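Local coordinates for protein DNA polymerase beta (Leishmania infantum, PDB 4P4M) that extends a DNA primer by adding nucleotides from deoxynucleoside triphosphates along a template, probably in base excision repair and other DNA repair pathways, at residues K154-M157 and Q158-V161; V224-L227 and E228-Y232; E173-G176 and K177-I181. All blocks are in the same frame, centred on the assembly; numbering follows the deposited sequence. Where two conformers were deposited one is given.

Interaction 1. Residues K154-M157 and Q158-V161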
loop_
_atom_site.group_PDB
_atom_site.type_symbol
_atom_site.label_atom_id
_atom_site.label_comp_id
_atom_site.label_asym_id
_atom_site.label_seq_id
_atom_site.Cartn_x
_atom_site.Cartn_y
_atom_site.Cartn_z
ATOM N N LYS A 154 7.723 -6.047 14.250
ATOM C CA LYS A 154 8.351 -5.635 12.998
ATOM C C LYS A 154 8.924 -6.827 12.232
ATOM O O LYS A 154 9.263 -7.851 12.818
ATOM C CB LYS A 154 9.405 -4.542 13.230
ATOM C CG LYS A 154 10.316 -4.741 14.442
ATOM C CD LYS A 154 11.020 -3.429 14.803
ATOM C CE LYS A 154 11.927 -3.559 16.019
ATOM N NZ LYS A 154 13.142 -4.374 15.753
ATOM N N ILE A 155 8.999 -6.688 10.909
ATOM C CA ILE A 155 9.513 -7.739 10.027
ATOM C C ILE A 155 11.016 -7.531 9.764
ATOM O O ILE A 155 11.403 -6.495 9.226
ATOM C CB ILE A 155 8.807 -7.693 8.647
ATOM C CG1 ILE A 155 7.277 -7.572 8.806
ATOM C CG2 ILE A 155 9.195 -8.917 7.805
ATOM C CD1 ILE A 155 6.528 -7.390 7.476
ATOM N N PRO A 156 11.859 -8.518 10.117
ATOM C CA PRO A 156 13.291 -8.409 9.806
ATOM C C PRO A 156 13.516 -8.484 8.297
ATOM O O PRO A 156 12.795 -9.212 7.609
ATOM C CB PRO A 156 13.906 -9.655 10.466
ATOM C CG PRO A 156 12.830 -10.258 11.310
ATOM C CD PRO A 156 11.520 -9.816 10.719
ATOM N N MET A 157 14.516 -7.759 7.799
ATOM C CA MET A 157 14.822 -7.748 6.369
ATOM C C MET A 157 14.901 -9.154 5.773
ATOM O O MET A 157 14.382 -9.399 4.682
ATOM C CB MET A 157 16.120 -6.972 6.086
ATOM C CG MET A 157 16.589 -7.052 4.630
ATOM S SD MET A 157 18.059 -6.063 4.257
ATOM C CE MET A 157 17.398 -4.404 4.339
ATOM N N GLN A 158 15.540 -10.086 6.480
ATOM C CA GLN A 158 15.672 -11.449 5.959
ATOM C C GLN A 158 14.319 -12.090 5.636
ATOM O O GLN A 158 14.199 -12.836 4.664
ATOM C CB GLN A 158 16.483 -12.357 6.906
ATOM C CG GLN A 158 15.897 -12.523 8.311
ATOM C CD GLN A 158 14.856 -13.643 8.423
ATOM O OE1 GLN A 158 14.713 -14.478 7.524
ATOM N NE2 GLN A 158 14.131 -13.663 9.540
ATOM N N GLU A 159 13.301 -11.807 6.443
ATOM C CA GLU A 159 11.981 -12.366 6.158
ATOM C C GLU A 159 11.292 -11.655 4.981
ATOM O O GLU A 159 10.600 -12.298 4.186
ATOM C CB GLU A 159 11.076 -12.377 7.398
ATOM C CG GLU A 159 9.812 -13.216 7.187
ATOM C CD GLU A 159 8.835 -13.143 8.350
ATOM O OE1 GLU A 159 7.621 -12.962 8.099
ATOM O OE2 GLU A 159 9.276 -13.272 9.517
ATOM N N SER A 160 11.471 -10.342 4.861
ATOM C CA SER A 160 10.940 -9.624 3.699
ATOM C C SER A 160 11.490 -10.173 2.380
ATOM O O SER A 160 10.762 -10.236 1.376
ATOM C CB SER A 160 11.199 -8.111 3.804
ATOM O OG SER A 160 10.231 -7.484 4.645
ATOM N N VAL A 161 12.772 -10.548 2.368
ATOM C CA VAL A 161 13.346 -11.223 1.196
ATOM C C VAL A 161 12.539 -12.481 0.841
ATOM O O VAL A 161 12.266 -12.750 -0.343
ATOM C CB VAL A 161 14.838 -11.609 1.398
ATOM C CG1 VAL A 161 15.333 -12.471 0.238
ATOM C CG2 VAL A 161 15.709 -10.363 1.533
HETATM O O HOH W 1 11.768 -6.300 6.469
#
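The side-chain amide of Gln158 is the flat group here, and it lies beside the puckered ring of Pro156: NE2 of Gln158 comes within 4.1 Å of Pro156 CG, the glutamine chain running along the ring in the same direction. Gln158 gets there by folding twice, with CG set between its own backbone N and carbonyl carbon (chi1 60°) and a second bend at chi2. The carbonyl of Pro156 takes two backbone bonds: Glu159 N, 2.9 Å from Pro156 O, sits well above the carbonyl plane, whereas Ser160 N, 3.3 Å from the same oxygen, lies in it. Pro156 is at the N-cap position of helix 157-175, where the short strand 155-156 of the polymerase palm turns into the helix. Val161 N reaches Met157 O at 3.0 Å, the next i+4 bond of the helix. CG2 of Ile155, anti to the backbone N, packs against Ser160 OG at 3.6 Å and Glu159 CB at 4.0 Å. A water ties strand to helix as well, donating to Ile155 O at 2.8 Å and hydrogen-bonded to Ser160 OG. The carboxylate of Glu159 runs on, extended, to a salt bridge with Arg270 and a hydrogen bond with His163, while Ile155 lies about 5 Å, side chain to side chain, from the magnesium ligand Asp196.

Interaction 2. Residues V224-L227 and E228-Y232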
loop_
_atom_site.group_PDB
_atom_site.type_symbol
_atom_site.label_atom_id
_atom_site.label_comp_id
_atom_site.label_asym_id
_atom_site.label_seq_id
_atom_site.Cartn_x
_atom_site.Cartn_y
_atom_site.Cartn_z
ATOM N N VAL A 224 -5.200 -12.699 -5.579
ATOM C CA VAL A 224 -5.586 -12.838 -4.171
ATOM C C VAL A 224 -6.216 -14.209 -3.879
ATOM O O VAL A 224 -5.847 -14.870 -2.903
ATOM C CB VAL A 224 -6.525 -11.682 -3.730
ATOM C CG1 VAL A 224 -7.165 -11.985 -2.368
ATOM C CG2 VAL A 224 -5.726 -10.368 -3.674
ATOM N N GLU A 225 -7.142 -14.647 -4.731
ATOM C CA GLU A 225 -7.773 -15.968 -4.544
ATOM C C GLU A 225 -6.740 -17.096 -4.552
ATOM O O GLU A 225 -6.836 -18.053 -3.769
ATOM C CB GLU A 225 -8.814 -16.237 -5.637
ATOM C CG GLU A 225 -10.054 -15.370 -5.538
ATOM C CD GLU A 225 -10.971 -15.525 -6.745
ATOM O OE1 GLU A 225 -10.505 -16.012 -7.801
ATOM O OE2 GLU A 225 -12.158 -15.154 -6.637
ATOM N N PHE A 226 -5.754 -16.986 -5.442
ATOM C CA PHE A 226 -4.691 -17.992 -5.530
ATOM C C PHE A 226 -3.893 -18.054 -4.215
ATOM O O PHE A 226 -3.661 -19.142 -3.671
ATOM C CB PHE A 226 -3.776 -17.696 -6.734
ATOM C CG PHE A 226 -2.780 -18.795 -7.036
ATOM C CD1 PHE A 226 -3.204 -20.002 -7.582
ATOM C CD2 PHE A 226 -1.423 -18.611 -6.799
ATOM C CE1 PHE A 226 -2.296 -21.015 -7.852
ATOM C CE2 PHE A 226 -0.509 -19.613 -7.079
ATOM C CZ PHE A 226 -0.948 -20.814 -7.608
ATOM N N LEU A 227 -3.484 -16.889 -3.706
ATOM C CA LEU A 227 -2.748 -16.814 -2.437
ATOM C C LEU A 227 -3.583 -17.312 -1.253
ATOM O O LEU A 227 -3.047 -17.867 -0.297
ATOM C CB LEU A 227 -2.262 -15.385 -2.172
ATOM C CG LEU A 227 -1.259 -14.814 -3.186
ATOM C CD1 LEU A 227 -1.022 -13.329 -2.920
ATOM C CD2 LEU A 227 0.070 -15.583 -3.139
ATOM N N GLU A 228 -4.891 -17.104 -1.312
ATOM C CA GLU A 228 -5.776 -17.632 -0.268
ATOM C C GLU A 228 -5.858 -19.169 -0.307
ATOM O O GLU A 228 -5.872 -19.821 0.744
ATOM C CB GLU A 228 -7.166 -16.980 -0.368
ATOM C CG GLU A 228 -7.152 -15.510 0.087
ATOM C CD GLU A 228 -8.420 -14.750 -0.257
ATOM O OE1 GLU A 228 -9.205 -15.229 -1.106
ATOM O OE2 GLU A 228 -8.619 -13.656 0.312
ATOM N N SER A 229 -5.892 -19.744 -1.509
ATOM C CA SER A 229 -5.963 -21.209 -1.643
ATOM C C SER A 229 -4.694 -21.883 -1.118
ATOM O O SER A 229 -4.727 -23.035 -0.671
ATOM C CB SER A 229 -6.244 -21.635 -3.097
ATOM O OG SER A 229 -5.128 -21.406 -3.948
ATOM N N LEU A 230 -3.583 -21.152 -1.150
ATOM C CA LEU A 230 -2.305 -21.645 -0.631
ATOM C C LEU A 230 -2.153 -21.421 0.878
ATOM O O LEU A 230 -1.161 -21.840 1.475
ATOM C CB LEU A 230 -1.144 -20.955 -1.357
ATOM C CG LEU A 230 -0.940 -21.388 -2.808
ATOM C CD1 LEU A 230 -0.036 -20.397 -3.542
ATOM C CD2 LEU A 230 -0.376 -22.796 -2.857
ATOM N N LYS A 231 -3.138 -20.763 1.482
ATOM C CA LYS A 231 -3.116 -20.418 2.906
ATOM C C LYS A 231 -2.016 -19.408 3.273
ATOM O O LYS A 231 -1.614 -19.311 4.442
ATOM C CB LYS A 231 -3.010 -21.668 3.790
ATOM C CG LYS A 231 -4.039 -22.751 3.479
ATOM C CD LYS A 231 -5.450 -22.215 3.551
ATOM C CE LYS A 231 -6.460 -23.282 3.135
ATOM N NZ LYS A 231 -7.866 -22.783 3.183
ATOM N N TYR A 232 -1.535 -18.666 2.280
ATOM C CA TYR A 232 -0.633 -17.536 2.552
ATOM C C TYR A 232 -1.460 -16.351 3.056
ATOM O O TYR A 232 -1.266 -15.896 4.184
ATOM C CB TYR A 232 0.166 -17.156 1.297
ATOM C CG TYR A 232 1.023 -15.902 1.449
ATOM C CD1 TYR A 232 2.251 -15.946 2.105
ATOM C CD2 TYR A 232 0.607 -14.686 0.918
ATOM C CE1 TYR A 232 3.059 -14.784 2.241
ATOM C CE2 TYR A 232 1.390 -13.521 1.055
ATOM C CZ TYR A 232 2.609 -13.580 1.710
ATOM O OH TYR A 232 3.370 -12.431 1.818
#
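Val224 meets Glu228 one turn further along helix 219-229. The backbone bond from Glu228 N to Val224 O is 2.9 Å long, and the glutamate side chain, with CG beside its own backbone N (chi1 -72°), runs back along the preceding turn in extended form: CG rests against the same carbonyl, and OE2 lies 3.5 Å from Val224 CG1, so the carboxylate is laid over a methyl group. Glu225 O takes the next helical bond, from Ser229 N.

At Phe226 the carbonyl oxygen is gripped twice. Ser229 OG donates to Phe226 O at 2.7 Å, and Leu230 N donates to it at 3.2 Å. The hydroxyl can turn back this way because OG stands between its own backbone N and carbonyl carbon (chi1 71°), facing the preceding turn. The Phe226 ring, carried on a CG anti to its backbone N, meets the leucine of that same turn, with Leu230 CD1 3.7 Å from CE2; the two side chains cross obliquely.

Leu227 supplies the acceptor for the C-terminal cap. Its carbonyl accepts from Tyr232 N at 3.1 Å, nearly in line with the C=O bond, while Lys231 N bonds to Glu228 O at 3.0 Å. With Lys231 at positive phi (66°), these two bonds form a Schellman motif, which turns the chain out of the helix. Leu227 and Tyr232 then run side by side, CD2 of each 4.2 Å apart.

Beyond the cap, Tyr232 stacks on Tyr166 and hydrogen-bonds through OH to His163. Leu227 and Phe226 also pack on helix 157-175, through Leu167 and Val174 respectively, whereas Val224, Leu227 and Glu228 lean on Leu233 of strand 233-236.

Interaction 3. Residues E173-G176 and K177-I181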
loop_
_atom_site.group_PDB
_atom_site.type_symbol
_atom_site.label_atom_id
_atom_site.label_comp_id
_atom_site.label_asym_id
_atom_site.label_seq_id
_atom_site.Cartn_x
_atom_site.Cartn_y
_atom_site.Cartn_z
ATOM N N GLU A 173 3.450 -18.326 -11.393
ATOM C CA GLU A 173 2.668 -19.561 -11.482
ATOM C C GLU A 173 1.246 -19.331 -11.970
ATOM O O GLU A 173 0.767 -20.037 -12.857
ATOM C CB GLU A 173 2.622 -20.287 -10.131
ATOM C CG GLU A 173 3.870 -21.061 -9.804
ATOM C CD GLU A 173 3.716 -21.913 -8.554
ATOM O OE1 GLU A 173 2.656 -21.832 -7.891
ATOM O OE2 GLU A 173 4.656 -22.671 -8.241
ATOM N N VAL A 174 0.565 -18.339 -11.398
ATOM C CA VAL A 174 -0.857 -18.150 -11.700
ATOM C C VAL A 174 -1.148 -17.059 -12.746
ATOM O O VAL A 174 -2.140 -17.154 -13.479
ATOM C CB VAL A 174 -1.699 -17.935 -10.405
ATOM C CG1 VAL A 174 -1.503 -16.518 -9.850
ATOM C CG2 VAL A 174 -3.180 -18.208 -10.669
ATOM N N LEU A 175 -0.281 -16.048 -12.837
ATOM C CA LEU A 175 -0.481 -14.958 -13.812
ATOM C C LEU A 175 0.427 -15.026 -15.044
ATOM O O LEU A 175 0.101 -14.451 -16.091
ATOM C CB LEU A 175 -0.343 -13.578 -13.149
ATOM C CG LEU A 175 -1.189 -13.305 -11.904
ATOM C CD1 LEU A 175 -0.960 -11.879 -11.401
ATOM C CD2 LEU A 175 -2.676 -13.540 -12.186
ATOM N N GLY A 176 1.568 -15.701 -14.924
ATOM C CA GLY A 176 2.465 -15.887 -16.062
ATOM C C GLY A 176 3.436 -14.744 -16.311
ATOM O O GLY A 176 3.485 -13.781 -15.551
ATOM N N LYS A 177 4.193 -14.835 -17.407
ATOM C CA LYS A 177 5.309 -13.923 -17.660
ATOM C C LYS A 177 4.897 -12.486 -17.982
ATOM O O LYS A 177 5.742 -11.596 -17.975
ATOM C CB LYS A 177 6.190 -14.469 -18.795
ATOM C CG LYS A 177 5.476 -14.507 -20.132
ATOM C CD LYS A 177 6.412 -14.857 -21.276
ATOM C CE LYS A 177 5.680 -14.771 -22.605
ATOM N NZ LYS A 177 6.618 -14.790 -23.759
ATOM N N ASP A 178 3.617 -12.247 -18.281
ATOM C CA ASP A 178 3.178 -10.869 -18.578
ATOM C C ASP A 178 3.178 -9.965 -17.341
ATOM O O ASP A 178 3.065 -8.742 -17.467
ATOM C CB ASP A 178 1.765 -10.832 -19.187
ATOM C CG ASP A 178 1.721 -11.309 -20.626
ATOM O OD1 ASP A 178 2.777 -11.352 -21.283
ATOM O OD2 ASP A 178 0.609 -11.630 -21.095
ATOM N N PHE A 179 3.271 -10.561 -16.152
ATOM C CA PHE A 179 3.172 -9.806 -14.903
ATOM C C PHE A 179 4.453 -9.845 -14.066
ATOM O O PHE A 179 5.275 -10.744 -14.213
ATOM C CB PHE A 179 1.979 -10.305 -14.065
ATOM C CG PHE A 179 0.647 -9.807 -14.561
ATOM C CD1 PHE A 179 -0.071 -10.519 -15.506
ATOM C CD2 PHE A 179 0.119 -8.612 -14.084
ATOM C CE1 PHE A 179 -1.294 -10.055 -15.966
ATOM C CE2 PHE A 179 -1.106 -8.148 -14.534
ATOM C CZ PHE A 179 -1.811 -8.867 -15.475
ATOM N N SER A 180 4.627 -8.856 -13.193
ATOM C CA SER A 180 5.743 -8.887 -12.254
ATOM C C SER A 180 5.359 -8.328 -10.879
ATOM O O SER A 180 4.369 -7.597 -10.747
ATOM C CB SER A 180 6.934 -8.116 -12.824
ATOM O OG SER A 180 6.620 -6.744 -12.919
ATOM N N ILE A 181 6.158 -8.682 -9.872
ATOM C CA ILE A 181 6.008 -8.180 -8.501
ATOM C C ILE A 181 7.279 -7.451 -8.064
ATOM O O ILE A 181 8.397 -7.951 -8.276
ATOM C CB ILE A 181 5.754 -9.339 -7.494
ATOM C CG1 ILE A 181 4.364 -9.945 -7.682
ATOM C CG2 ILE A 181 5.925 -8.838 -6.050
ATOM C CD1 ILE A 181 3.230 -9.119 -7.059
HETATM O O HOH W 2 1.255 -13.863 -18.528
HETATM O O HOH W 3 5.315 -13.247 -13.197
#
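Lys177 is the first of the two middle residues of a type I beta turn, running from Gly176 to Phe179, that carries the chain from helix 157-175 into strand 179-183 of the palm sheet. Just ahead of it, Gly176 leaves the helix with positive phi (85°) and an extended psi, a conformation that glycine takes readily because it has no CB to press on the carbonyl oxygen of Leu175. The CA–CB bond of Lys177 points away, CB just brushing the Gly176 carbonyl carbon, and the chain beyond CG is extended.

Asp178 joins the turn to the end of the helix through water: one molecule donates to Leu175 O at 2.8 Å and accepts from Asp178 N at 2.9 Å. The Asp178 carboxylate makes a long, weak ion pair with Arg203.

Phe179 closes the turn and opens the strand. Its N bonds to Gly176 O at 3.3 Å, a nearly straight bond at the hydrogen (167°) although the donor stands above the carbonyl plane. A second water donates to both ends of the turn, 3.0 Å from Gly176 O and 2.7 Å from Phe179 O. The ring turns back toward Leu175, its CG placed beside the backbone N (chi1 -77°). There Leu175 meets it obliquely, with CB 3.9 Å from Phe179 CD1. Leu175 CD1 lies over one face of the ring, displaced toward the rim, 4.1 Å from CG. Cys171 and Val219 add to the packing round this ring.

Ser180 and Ile181 lead off along strand 193-203, Ser180 pairing through its backbone with Ser202, and Ile181 O accepting a hydrogen bond from Arg168 NE.

Overall arrangement
All three contacts belong to the palm, and two of them frame helix 157-175: interaction 1 at its start, interaction 3 at its end, their centres about 23 Å apart. Interaction 1 is partly buried and lies nearest the magnesium and nucleotide; its side chains include a glutamate in a salt bridge, and a water links Ile155 O to Ser160 OG. Interaction 3 is a surface contact far from the annotated sites, built on a type I beta turn after a positive-phi glycine, an aromatic-leucine pair and bridging waters. Interaction 2, also partly buried, ends a different helix with a Schellman motif. It touches interaction 3 directly, Phe226 CD1 lying 3.6 Å from Val174 CG2, and shares His163 with interaction 1 as an outside partner, through Tyr232 and Glu159.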